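Local coordinates for PP1b (Porcine reproductive and respiratory syndrome virus, PDB 6JDR), which probably hydrolyses ATP to unwind RNA and DNA duplexes in the 5' to 3' direction, as the helicase part of the viral replicase polyprotein, at residues A[79-84]-A[88-93]; A[311-316]-A[407-412]; A[175-180]-A[207-212]; A[298-303]-A[419-424]. The protein carries 1 engineered substitution. All coordinates share one frame; numbering follows the deposited sequence.

Contact 1 (A[79-84]-A[88-93]); sequences VIMHVE and TPLDPG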
loop_
_atom_site.group_PDB
_atom_site.type_symbol
_atom_site.label_atom_id
_atom_site.label_comp_id
_atom_site.label_asym_id
_atom_site.label_seq_id
_atom_site.Cartn_x
_atom_site.Cartn_y
_atom_site.Cartn_z
ATOM N N VAL A 79 -14.036 19.652 -36.140
ATOM C CA VAL A 79 -14.732 20.865 -35.726
ATOM C C VAL A 79 -13.953 22.068 -36.218
ATOM O O VAL A 79 -12.723 22.036 -36.253
ATOM C CB VAL A 79 -14.812 20.950 -34.187
ATOM C CG1 VAL A 79 -15.763 22.060 -33.753
ATOM C CG2 VAL A 79 -15.238 19.612 -33.599
ATOM N N ILE A 80 -14.667 23.128 -36.587
ATOM C CA ILE A 80 -14.022 24.372 -36.996
ATOM C C ILE A 80 -13.526 25.130 -35.772
ATOM O O ILE A 80 -14.237 25.249 -34.775
ATOM C CB ILE A 80 -14.973 25.285 -37.803
ATOM C CG1 ILE A 80 -15.311 24.649 -39.154
ATOM C CG2 ILE A 80 -14.359 26.669 -38.015
ATOM C CD1 ILE A 80 -14.159 24.596 -40.136
ATOM N N MET A 81 -12.295 25.625 -35.865
ATOM C CA MET A 81 -11.729 26.538 -34.885
ATOM C C MET A 81 -11.694 27.929 -35.512
ATOM O O MET A 81 -10.907 28.177 -36.430
ATOM C CB MET A 81 -10.314 26.091 -34.509
ATOM C CG MET A 81 -9.632 26.969 -33.471
ATOM S SD MET A 81 -8.056 26.310 -32.895
ATOM C CE MET A 81 -7.053 26.476 -34.364
ATOM N N HIS A 82 -12.554 28.827 -35.031
ATOM C CA HIS A 82 -12.589 30.204 -35.532
ATOM C C HIS A 82 -11.589 31.076 -34.776
ATOM O O HIS A 82 -11.580 31.085 -33.547
ATOM C CB HIS A 82 -13.993 30.803 -35.410
ATOM C CG HIS A 82 -14.157 32.090 -36.157
ATOM N ND1 HIS A 82 -14.519 32.138 -37.486
ATOM C CD2 HIS A 82 -13.984 33.376 -35.769
ATOM C CE1 HIS A 82 -14.574 33.396 -37.882
ATOM N NE2 HIS A 82 -14.252 34.167 -36.859
ATOM N N VAL A 83 -10.764 31.815 -35.518
ATOM C CA VAL A 83 -9.694 32.625 -34.931
ATOM C C VAL A 83 -9.854 34.107 -35.287
ATOM O O VAL A 83 -9.987 34.459 -36.461
ATOM C CB VAL A 83 -8.308 32.130 -35.398
ATOM C CG1 VAL A 83 -7.192 32.915 -34.718
ATOM C CG2 VAL A 83 -8.163 30.639 -35.120
ATOM N N GLU A 84 -9.848 34.959 -34.261
ATOM C CA GLU A 84 -9.883 36.416 -34.425
ATOM C C GLU A 84 -8.989 37.092 -33.386
ATOM O O GLU A 84 -9.320 37.116 -32.199
ATOM C CB GLU A 84 -11.312 36.940 -34.287
ATOM C CG GLU A 84 -12.196 36.660 -35.491
ATOM C CD GLU A 84 -13.584 37.260 -35.362
ATOM O OE1 GLU A 84 -13.913 37.802 -34.283
ATOM O OE2 GLU A 84 -14.352 37.184 -36.344
ATOM N N THR A 88 -10.405 32.200 -29.768
ATOM C CA THR A 88 -11.288 31.184 -30.345
ATOM C C THR A 88 -12.340 30.702 -29.340
ATOM O O THR A 88 -12.058 30.621 -28.147
ATOM C CB THR A 88 -10.481 29.974 -30.870
ATOM O OG1 THR A 88 -11.378 28.967 -31.356
ATOM C CG2 THR A 88 -9.592 29.378 -29.778
ATOM N N PRO A 89 -13.557 30.380 -29.820
ATOM C CA PRO A 89 -14.595 29.889 -28.904
ATOM C C PRO A 89 -14.341 28.490 -28.336
ATOM O O PRO A 89 -14.880 28.163 -27.278
ATOM C CB PRO A 89 -15.867 29.876 -29.768
ATOM C CG PRO A 89 -15.554 30.697 -30.970
ATOM C CD PRO A 89 -14.080 30.564 -31.187
ATOM N N LEU A 90 -13.544 27.673 -29.023
ATOM C CA LEU A 90 -13.342 26.278 -28.614
ATOM C C LEU A 90 -12.642 26.161 -27.266
ATOM O O LEU A 90 -11.857 27.029 -26.884
ATOM C CB LEU A 90 -12.545 25.506 -29.668
ATOM C CG LEU A 90 -13.264 25.179 -30.977
ATOM C CD1 LEU A 90 -12.291 24.509 -31.936
ATOM C CD2 LEU A 90 -14.482 24.298 -30.736
ATOM N N ASP A 91 -12.925 25.063 -26.567
ATOM C CA ASP A 91 -12.400 24.827 -25.221
ATOM C C ASP A 91 -10.874 24.760 -25.222
ATOM O O ASP A 91 -10.270 24.399 -26.235
ATOM C CB ASP A 91 -12.963 23.521 -24.647
ATOM C CG ASP A 91 -14.468 23.564 -24.448
ATOM O OD1 ASP A 91 -15.142 22.582 -24.825
ATOM O OD2 ASP A 91 -14.980 24.576 -23.921
ATOM N N PRO A 92 -10.245 25.107 -24.084
ATOM C CA PRO A 92 -8.788 25.022 -23.999
ATOM C C PRO A 92 -8.293 23.580 -24.084
ATOM O O PRO A 92 -8.864 22.687 -23.458
ATOM C CB PRO A 92 -8.471 25.630 -22.626
ATOM C CG PRO A 92 -9.725 25.475 -21.838
ATOM C CD PRO A 92 -10.843 25.607 -22.831
ATOM N N GLY A 93 -7.236 23.366 -24.860
ATOM C CA GLY A 93 -6.706 22.028 -25.097
ATOM C C GLY A 93 -5.730 22.011 -26.256
ATOM O O GLY A 93 -5.061 23.010 -26.523
#
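Leu90 holds CG anti to its carbonyl carbon (chi1 -72°), while Met81 on the strand sends CG anti to the backbone N (chi1 -179°); the two side chains then meet at about a right angle. Both branches of Leu90 touch the strand: CD1 lies 3.6 Å from Met81 CB and also rests on the carbonyl oxygen of Ile80, while CD2 reaches Val79 CG1 at 4.0 Å, so the leucine straddles the first half of the strand. Met81 runs out straight to its sulfur, and on the way its CG passes 3.4 Å from Thr88 OG1.

Strand 79-83 forms one edge of a four-stranded antiparallel sheet and pairs with strand 118-124; residues 88-93 are the loop that returns toward strand 93-97. This small sheet is consistent with the 1B domain of arterivirus helicases. Leu90 also touches Ser122 and Tyr95, so the loop reaches two further strands of the same sheet.

At the far end of the strand, several groups crowd round the carbonyl oxygen of His82. Thr88 OG1 gives it a weak hydrogen bond of 3.1 Å, Thr88 CA lies 3.2 Å from the same oxygen in a C-H...O contact, and Pro89 CD comes to 3.5 Å. Thr88 OG1 in turn receives a weak bond from Leu90 N. The His82 ring is gripped at both nitrogens: ND1 bonds to Asp119, and NE2 reaches Glu84 OE2 at 3.1 Å, within the ring plane but from above the carboxylate.

Contact 2 (A[311-316]-A[407-412]); sequences VRYGQV and NREITV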
loop_
_atom_site.group_PDB
_atom_site.type_symbol
_atom_site.label_atom_id
_atom_site.label_comp_id
_atom_site.label_asym_id
_atom_site.label_seq_id
_atom_site.Cartn_x
_atom_site.Cartn_y
_atom_site.Cartn_z
ATOM N N VAL A 311 11.490 -11.765 39.982
ATOM C CA VAL A 311 10.099 -12.195 40.102
ATOM C C VAL A 311 9.902 -13.601 39.526
ATOM O O VAL A 311 10.699 -14.054 38.701
ATOM C CB VAL A 311 9.159 -11.178 39.416
ATOM C CG1 VAL A 311 9.318 -11.212 37.900
ATOM C CG2 VAL A 311 7.713 -11.415 39.818
ATOM N N ARG A 312 8.851 -14.285 39.976
ATOM C CA ARG A 312 8.589 -15.673 39.596
ATOM C C ARG A 312 7.216 -15.841 38.936
ATOM O O ARG A 312 6.423 -16.692 39.348
ATOM C CB ARG A 312 8.672 -16.573 40.834
ATOM C CG ARG A 312 10.001 -16.528 41.572
ATOM C CD ARG A 312 11.088 -17.302 40.840
ATOM N NE ARG A 312 12.246 -17.549 41.700
ATOM C CZ ARG A 312 12.312 -18.486 42.647
ATOM N NH1 ARG A 312 11.281 -19.297 42.885
ATOM N NH2 ARG A 312 13.422 -18.614 43.368
ATOM N N TYR A 313 6.937 -15.041 37.910
ATOM C CA TYR A 313 5.668 -15.138 37.188
ATOM C C TYR A 313 5.795 -16.039 35.963
ATOM O O TYR A 313 6.646 -15.813 35.104
ATOM C CB TYR A 313 5.176 -13.753 36.762
ATOM C CG TYR A 313 4.808 -12.820 37.903
ATOM C CD1 TYR A 313 4.187 -13.295 39.060
ATOM C CD2 TYR A 313 5.046 -11.453 37.807
ATOM C CE1 TYR A 313 3.842 -12.438 40.092
ATOM C CE2 TYR A 313 4.698 -10.589 38.834
ATOM C CZ TYR A 313 4.098 -11.088 39.975
ATOM O OH TYR A 313 3.753 -10.236 40.998
ATOM N N GLY A 314 4.937 -17.056 35.888
ATOM C CA GLY A 314 4.954 -18.009 34.780
ATOM C C GLY A 314 6.232 -18.824 34.768
ATOM O O GLY A 314 6.825 -19.062 35.816
ATOM N N GLN A 315 6.657 -19.247 33.581
ATOM C CA GLN A 315 7.924 -19.954 33.432
ATOM C C GLN A 315 9.075 -18.956 33.454
ATOM O O GLN A 315 9.072 -17.990 32.692
ATOM C CB GLN A 315 7.948 -20.745 32.121
ATOM C CG GLN A 315 9.245 -21.504 31.863
ATOM C CD GLN A 315 9.570 -22.497 32.963
ATOM O OE1 GLN A 315 8.837 -23.462 33.172
ATOM N NE2 GLN A 315 10.670 -22.265 33.676
ATOM N N VAL A 316 10.053 -19.189 34.325
ATOM C CA VAL A 316 11.240 -18.341 34.392
ATOM C C VAL A 316 12.274 -18.818 33.377
ATOM O O VAL A 316 12.541 -20.019 33.266
ATOM C CB VAL A 316 11.866 -18.338 35.802
ATOM C CG1 VAL A 316 13.162 -17.533 35.822
ATOM C CG2 VAL A 316 10.876 -17.783 36.818
ATOM N N ASN A 407 -0.279 -4.694 37.437
ATOM C CA ASN A 407 0.717 -5.633 37.973
ATOM C C ASN A 407 0.786 -5.641 39.504
ATOM O O ASN A 407 1.859 -5.483 40.091
ATOM C CB ASN A 407 2.107 -5.363 37.375
ATOM C CG ASN A 407 2.165 -5.628 35.880
ATOM O OD1 ASN A 407 1.743 -6.685 35.411
ATOM N ND2 ASN A 407 2.699 -4.673 35.127
ATOM N N ARG A 408 -0.373 -5.820 40.133
ATOM C CA ARG A 408 -0.469 -5.982 41.581
ATOM C C ARG A 408 -1.048 -7.360 41.875
ATOM O O ARG A 408 -2.048 -7.757 41.274
ATOM C CB ARG A 408 -1.356 -4.895 42.186
ATOM N N GLU A 409 -0.419 -8.087 42.796
ATOM C CA GLU A 409 -0.853 -9.441 43.133
ATOM C C GLU A 409 -2.148 -9.414 43.941
ATOM O O GLU A 409 -2.127 -9.436 45.173
ATOM C CB GLU A 409 0.242 -10.182 43.906
ATOM C CG GLU A 409 1.521 -10.384 43.110
ATOM C CD GLU A 409 2.544 -11.232 43.842
ATOM O OE1 GLU A 409 2.166 -12.286 44.396
ATOM O OE2 GLU A 409 3.733 -10.848 43.854
ATOM N N ILE A 410 -3.272 -9.359 43.230
ATOM C CA ILE A 410 -4.593 -9.335 43.853
ATOM C C ILE A 410 -5.176 -10.747 43.875
ATOM O O ILE A 410 -5.016 -11.508 42.919
ATOM C CB ILE A 410 -5.551 -8.376 43.111
ATOM C CG1 ILE A 410 -4.993 -6.948 43.131
ATOM C CG2 ILE A 410 -6.937 -8.399 43.745
ATOM C CD1 ILE A 410 -5.764 -5.963 42.278
ATOM N N THR A 411 -5.851 -11.082 44.972
ATOM C CA THR A 411 -6.450 -12.405 45.158
ATOM C C THR A 411 -7.928 -12.255 45.523
ATOM O O THR A 411 -8.339 -12.509 46.657
ATOM C CB THR A 411 -5.686 -13.237 46.222
ATOM O OG1 THR A 411 -6.468 -14.377 46.603
ATOM C CG2 THR A 411 -5.353 -12.402 47.464
ATOM N N VAL A 412 -8.715 -11.835 44.538
ATOM C CA VAL A 412 -10.150 -11.612 44.716
ATOM C C VAL A 412 -10.922 -12.253 43.565
ATOM O O VAL A 412 -10.322 -12.794 42.633
ATOM C CB VAL A 412 -10.485 -10.104 44.808
ATOM C CG1 VAL A 412 -9.681 -9.444 45.921
ATOM C CG2 VAL A 412 -10.248 -9.401 43.475
#
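Tyr313 and Glu409 meet at a slant, the phenol oxygen lying against the end of the glutamate chain, with ring and carboxylate planes 83° apart. The tyrosine points its hydroxyl at the acid, and Glu409 OE2 lies at the ring's edge, near its plane. Tyr313 OH donates a weak hydrogen bond of 2.9 Å to Glu409 OE2. The hydroxyl does not address that oxygen alone: it is also 3.1 Å from Glu409 CG and 3.2 Å from its CD.

Glu409 starts with CG anti to its carbonyl carbon (chi1 -63°) and then runs extended, which carries the acid across to the ring although the backbones stay well apart; even the nearest CA atoms, those of Tyr313 and Glu409, are 10.5 Å from each other. Glu409 is also the centre of an inverse gamma turn, closed by a weak bond from Ile410 N to Arg408 O.

On the tyrosine side, Val311 CG2 lies over one ring face, 3.2 Å above the plane and offset toward the rim, and the ring of Phe369 from strand 367-371 meets it at a steep tilt. Tyr313 stands in the loop just ahead of strand 315-318, a member of the five-stranded parallel sheet that probably corresponds to the second RecA-like domain, and reaches a loop that leads to the C-terminal helix.

The stronger partner of the acid is Arg396, salt-bridged to OE1. The carboxylate therefore divides its two oxygens between a cation and a phenol, which would probably favour its ionised form at this surface site.

Contact 3 (A[175-180]-A[207-212]); sequences QTMLDM and PWVRIL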
loop_
_atom_site.group_PDB
_atom_site.type_symbol
_atom_site.label_atom_id
_atom_site.label_comp_id
_atom_site.label_asym_id
_atom_site.label_seq_id
_atom_site.Cartn_x
_atom_site.Cartn_y
_atom_site.Cartn_z
ATOM N N GLN A 175 -18.504 -0.751 -5.925
ATOM C CA GLN A 175 -18.690 -1.677 -4.826
ATOM C C GLN A 175 -17.475 -1.714 -3.912
ATOM O O GLN A 175 -17.622 -1.675 -2.690
ATOM C CB GLN A 175 -18.988 -3.084 -5.353
ATOM C CG GLN A 175 -19.392 -4.076 -4.269
ATOM C CD GLN A 175 -20.599 -3.608 -3.474
ATOM O OE1 GLN A 175 -21.612 -3.195 -4.045
ATOM N NE2 GLN A 175 -20.497 -3.666 -2.152
ATOM N N THR A 176 -16.281 -1.788 -4.499
ATOM C CA THR A 176 -15.045 -1.792 -3.713
ATOM C C THR A 176 -14.902 -0.459 -2.983
ATOM O O THR A 176 -14.502 -0.422 -1.829
ATOM C CB THR A 176 -13.793 -2.086 -4.574
ATOM O OG1 THR A 176 -13.678 -1.128 -5.634
ATOM C CG2 THR A 176 -13.864 -3.494 -5.167
ATOM N N MET A 177 -15.262 0.629 -3.655
ATOM C CA MET A 177 -15.346 1.938 -3.011
ATOM C C MET A 177 -16.274 1.916 -1.796
ATOM O O MET A 177 -15.934 2.476 -0.753
ATOM C CB MET A 177 -15.826 3.001 -4.008
ATOM C CG MET A 177 -15.887 4.407 -3.439
ATOM S SD MET A 177 -16.395 5.619 -4.667
ATOM C CE MET A 177 -16.393 7.116 -3.685
ATOM N N LEU A 178 -17.437 1.277 -1.936
ATOM C CA LEU A 178 -18.402 1.169 -0.837
ATOM C C LEU A 178 -17.873 0.287 0.292
ATOM O O LEU A 178 -18.019 0.622 1.469
ATOM C CB LEU A 178 -19.745 0.625 -1.343
ATOM C CG LEU A 178 -20.905 0.536 -0.338
ATOM C CD1 LEU A 178 -21.188 1.881 0.321
ATOM C CD2 LEU A 178 -22.158 0.011 -1.028
ATOM N N ASP A 179 -17.264 -0.837 -0.072
ATOM C CA ASP A 179 -16.647 -1.730 0.904
ATOM C C ASP A 179 -15.596 -0.984 1.724
ATOM O O ASP A 179 -15.567 -1.087 2.951
ATOM C CB ASP A 179 -15.996 -2.931 0.206
ATOM C CG ASP A 179 -17.010 -3.860 -0.447
ATOM O OD1 ASP A 179 -18.218 -3.769 -0.133
ATOM O OD2 ASP A 179 -16.587 -4.691 -1.278
ATOM N N MET A 180 -14.747 -0.223 1.037
ATOM C CA MET A 180 -13.675 0.525 1.687
ATOM C C MET A 180 -14.233 1.593 2.622
ATOM O O MET A 180 -13.744 1.756 3.738
ATOM C CB MET A 180 -12.764 1.173 0.638
ATOM C CG MET A 180 -11.491 1.805 1.187
ATOM S SD MET A 180 -10.227 0.604 1.659
ATOM C CE MET A 180 -10.539 0.413 3.410
ATOM N N PRO A 207 -9.291 9.847 5.637
ATOM C CA PRO A 207 -8.673 9.601 4.334
ATOM C C PRO A 207 -9.680 9.705 3.195
ATOM O O PRO A 207 -10.850 9.382 3.381
ATOM C CB PRO A 207 -8.157 8.162 4.451
ATOM C CG PRO A 207 -8.969 7.537 5.530
ATOM C CD PRO A 207 -9.318 8.638 6.481
ATOM N N TRP A 208 -9.230 10.162 2.031
ATOM C CA TRP A 208 -10.081 10.198 0.847
ATOM C C TRP A 208 -10.235 8.796 0.258
ATOM O O TRP A 208 -9.287 8.013 0.248
ATOM C CB TRP A 208 -9.500 11.135 -0.210
ATOM C CG TRP A 208 -9.818 12.574 0.016
ATOM C CD1 TRP A 208 -9.108 13.463 0.768
ATOM C CD2 TRP A 208 -10.929 13.300 -0.524
ATOM N NE1 TRP A 208 -9.709 14.700 0.734
ATOM C CE2 TRP A 208 -10.828 14.628 -0.054
ATOM C CE3 TRP A 208 -12.001 12.958 -1.360
ATOM C CZ2 TRP A 208 -11.759 15.616 -0.390
ATOM C CZ3 TRP A 208 -12.927 13.941 -1.696
ATOM C CH2 TRP A 208 -12.799 15.255 -1.209
ATOM N N VAL A 209 -11.440 8.487 -0.217
ATOM C CA VAL A 209 -11.689 7.273 -0.993
ATOM C C VAL A 209 -12.127 7.704 -2.388
ATOM O O VAL A 209 -13.211 8.268 -2.561
ATOM C CB VAL A 209 -12.766 6.381 -0.355
ATOM C CG1 VAL A 209 -12.863 5.058 -1.100
ATOM C CG2 VAL A 209 -12.447 6.138 1.114
ATOM N N ARG A 210 -11.265 7.448 -3.371
ATOM C CA ARG A 210 -11.452 7.943 -4.728
ATOM C C ARG A 210 -11.598 6.779 -5.698
ATOM O O ARG A 210 -10.863 5.794 -5.615
ATOM C CB ARG A 210 -10.269 8.823 -5.140
ATOM C CG ARG A 210 -10.100 10.088 -4.305
ATOM C CD ARG A 210 -11.003 11.219 -4.780
ATOM N NE ARG A 210 -10.546 11.806 -6.041
ATOM C CZ ARG A 210 -11.167 12.799 -6.675
ATOM N N ILE A 211 -12.564 6.895 -6.606
ATOM C CA ILE A 211 -12.747 5.916 -7.668
ATOM C C ILE A 211 -11.551 6.032 -8.610
ATOM O O ILE A 211 -11.146 7.138 -8.968
ATOM C CB ILE A 211 -14.095 6.117 -8.412
ATOM C CG1 ILE A 211 -14.431 4.904 -9.284
ATOM C CG2 ILE A 211 -14.094 7.387 -9.256
ATOM C CD1 ILE A 211 -14.925 3.706 -8.503
ATOM N N LEU A 212 -10.978 4.891 -8.988
ATOM C CA LEU A 212 -9.731 4.864 -9.756
ATOM C C LEU A 212 -9.828 5.609 -11.093
ATOM O O LEU A 212 -8.909 6.344 -11.458
ATOM C CB LEU A 212 -9.278 3.417 -9.977
ATOM C CG LEU A 212 -7.986 3.183 -10.766
ATOM C CD1 LEU A 212 -6.805 3.900 -10.137
ATOM C CD2 LEU A 212 -7.698 1.697 -10.884
#
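Val209 is where segment 207-212 first touches helix 175-180. Its CG1, anti to the backbone N (chi1 -173°), points between two methionines one helical turn apart: Met177 CG lies 3.9 Å from it and Met180 CG 4.2 Å. The same methyl also comes within 4.0 Å of Met177 O on the helix backbone. Met177 runs fully extended across the strand, and its CE ends 3.6 Å from Val209 O; Met180 bends after CG and turns its end elsewhere. Arg210 comes next and points away from the helix, its side chain lying against Val168 and Tyr170 of the adjoining strand. With Ile211 the contact returns, more loosely: its CB is 4.4 Å from Met177 SD, and its side chain also touches His174 just upstream.

Helix 175-180 and strand 208-211 run antiparallel, their directions 172° apart and their axes 8.8 Å from each other at the closest. They belong to the beta-alpha-beta unit of strand 168-171, helix 174-184 and strand 208-211, at the edge of the seven-stranded parallel sheet of the helicase core. Met180 leans on Ile169 of strand 168-171, the strand next to the edge, about 4 Å from the side chain of Asp225, a zinc ligand in another structure of this protein, while Ile181 and Leu184 carry the helix's cover of Val209 onward.

Contact 4 (A[298-303]-A[419-424]); sequences MVNTTR and GDKFRA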
loop_
_atom_site.group_PDB
_atom_site.type_symbol
_atom_site.label_atom_id
_atom_site.label_comp_id
_atom_site.label_asym_id
_atom_site.label_seq_id
_atom_site.Cartn_x
_atom_site.Cartn_y
_atom_site.Cartn_z
ATOM N N MET A 298 -2.537 -11.689 14.747
ATOM C CA MET A 298 -3.987 -11.899 14.715
ATOM C C MET A 298 -4.530 -12.198 16.119
ATOM O O MET A 298 -5.591 -12.812 16.261
ATOM C CB MET A 298 -4.333 -13.049 13.761
ATOM C CG MET A 298 -4.039 -12.770 12.294
ATOM S SD MET A 298 -5.394 -11.952 11.422
ATOM C CE MET A 298 -5.262 -10.265 12.015
ATOM N N VAL A 299 -3.800 -11.766 17.148
ATOM C CA VAL A 299 -4.231 -11.898 18.540
ATOM C C VAL A 299 -3.910 -10.598 19.277
ATOM O O VAL A 299 -3.399 -9.654 18.675
ATOM C CB VAL A 299 -3.574 -13.116 19.236
ATOM C CG1 VAL A 299 -4.016 -14.407 18.563
ATOM C CG2 VAL A 299 -2.053 -13.008 19.240
ATOM N N ASN A 300 -4.215 -10.548 20.571
ATOM C CA ASN A 300 -4.056 -9.319 21.352
ATOM C C ASN A 300 -2.618 -9.050 21.784
ATOM O O ASN A 300 -1.742 -9.915 21.675
ATOM C CB ASN A 300 -4.959 -9.354 22.591
ATOM C CG ASN A 300 -6.432 -9.450 22.241
ATOM O OD1 ASN A 300 -6.922 -8.740 21.363
ATOM N ND2 ASN A 300 -7.148 -10.333 22.931
ATOM N N THR A 301 -2.401 -7.837 22.284
ATOM C CA THR A 301 -1.098 -7.388 22.756
ATOM C C THR A 301 -0.549 -8.274 23.875
ATOM O O THR A 301 -1.261 -8.611 24.822
ATOM C CB THR A 301 -1.180 -5.940 23.279
ATOM O OG1 THR A 301 -1.756 -5.100 22.272
ATOM C CG2 THR A 301 0.204 -5.406 23.653
ATOM N N THR A 302 0.722 -8.645 23.748
ATOM C CA THR A 302 1.441 -9.358 24.795
ATOM C C THR A 302 2.024 -8.313 25.735
ATOM O O THR A 302 2.664 -7.363 25.283
ATOM C CB THR A 302 2.574 -10.217 24.207
ATOM O OG1 THR A 302 2.039 -11.100 23.214
ATOM C CG2 THR A 302 3.262 -11.040 25.293
ATOM N N ARG A 303 1.791 -8.479 27.034
ATOM C CA ARG A 303 2.243 -7.505 28.028
ATOM C C ARG A 303 3.755 -7.583 28.225
ATOM O O ARG A 303 4.331 -8.668 28.244
ATOM C CB ARG A 303 1.528 -7.734 29.364
ATOM C CG ARG A 303 1.777 -6.650 30.404
ATOM C CD ARG A 303 1.084 -6.971 31.718
ATOM N NE ARG A 303 -0.368 -6.801 31.636
ATOM C CZ ARG A 303 -1.226 -7.119 32.604
ATOM N NH1 ARG A 303 -0.799 -7.638 33.752
ATOM N NH2 ARG A 303 -2.528 -6.921 32.423
ATOM N N GLY A 419 -11.159 -8.285 31.766
ATOM C CA GLY A 419 -11.129 -9.605 31.138
ATOM C C GLY A 419 -10.090 -10.521 31.762
ATOM O O GLY A 419 -9.111 -10.056 32.348
ATOM N N ASP A 420 -10.311 -11.827 31.633
ATOM C CA ASP A 420 -9.394 -12.837 32.163
ATOM C C ASP A 420 -8.798 -13.661 31.022
ATOM O O ASP A 420 -9.401 -14.635 30.569
ATOM C CB ASP A 420 -10.125 -13.752 33.148
ATOM N N LYS A 421 -7.610 -13.263 30.568
ATOM C CA LYS A 421 -6.950 -13.921 29.439
ATOM C C LYS A 421 -6.030 -15.050 29.903
ATOM O O LYS A 421 -5.134 -14.833 30.719
ATOM C CB LYS A 421 -6.153 -12.904 28.616
ATOM C CG LYS A 421 -7.018 -11.877 27.898
ATOM C CD LYS A 421 -6.182 -10.916 27.066
ATOM C CE LYS A 421 -7.025 -9.777 26.513
ATOM N NZ LYS A 421 -6.217 -8.795 25.738
ATOM N N PHE A 422 -6.262 -16.248 29.372
ATOM C CA PHE A 422 -5.430 -17.413 29.662
ATOM C C PHE A 422 -5.772 -18.545 28.700
ATOM O O PHE A 422 -6.932 -18.710 28.326
ATOM C CB PHE A 422 -5.633 -17.877 31.103
ATOM N N ARG A 423 -4.761 -19.312 28.297
ATOM C CA ARG A 423 -4.942 -20.421 27.355
ATOM C C ARG A 423 -4.334 -21.754 27.813
ATOM O O ARG A 423 -4.382 -22.736 27.072
ATOM C CB ARG A 423 -4.357 -20.039 25.991
ATOM C CG ARG A 423 -5.031 -18.839 25.349
ATOM N N ALA A 424 -3.778 -21.801 29.022
ATOM C CA ALA A 424 -3.165 -23.028 29.536
ATOM C C ALA A 424 -4.239 -24.013 29.998
ATOM O O ALA A 424 -5.321 -23.607 30.427
ATOM C CB ALA A 424 -2.209 -22.708 30.676
#
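Lys421 reaches across to Asn300 with its whole side chain, and the two cross at about a right angle. From CB, the lysine places CG anti to its carbonyl carbon (chi1 -67°), and from there on every torsion is close to 180°. CB, CG and CD serve as the span, and the lysine side chain also touches Val390 in a neighbouring loop. CE is the first to come near the amide, 3.6 Å from the atom modelled as Asn300 ND2. NZ, at the tip, settles beside the base of the asparagine, 3.4 Å from Asn300 CB and 3.6 Å from its CG.

Asn300 sits in the connection from strand 294-297, an edge strand of the seven-stranded sheet, to strand 303-307, an edge strand of the five-stranded one. In a superfamily 1 helicase such a passage probably joins the two RecA-like domains. Segment 419-424 leads into the last helix, with Ala424 at its N-cap, and Asp340 accepts Arg423 N there.

The atom modelled as Asn300 ND2 lies 3.3 Å from Lys421 NZ, but the amide is probably turned over in the model, so that its oxygen may really face the ammonium group. The backbones keep their distance, the CA atoms of Asn300 and Lys421 being 9.7 Å apart.

In the fold
Beyond the cysteines and histidines of the N-terminal zinc sites, the chain enters the small antiparallel sheet, where contact 1 closes a short loop at the sheet's edge. Contact 3 follows in series, closing a beta-alpha-beta loop at the edge of the seven-stranded parallel sheet. Contact 4 then opens at the passage between the two parallel sheets and shuts only beside the C-terminal helix; contact 2, from 311-316 to 407-412, opens and closes within that span. These two touch where Arg303 NH1 and Asn407 OD1, 3.2 Å apart, make a probable, weak hydrogen bond. Contacts 1 and 2 mark opposite sides of the chain's centre, their own centres about 83 Å apart.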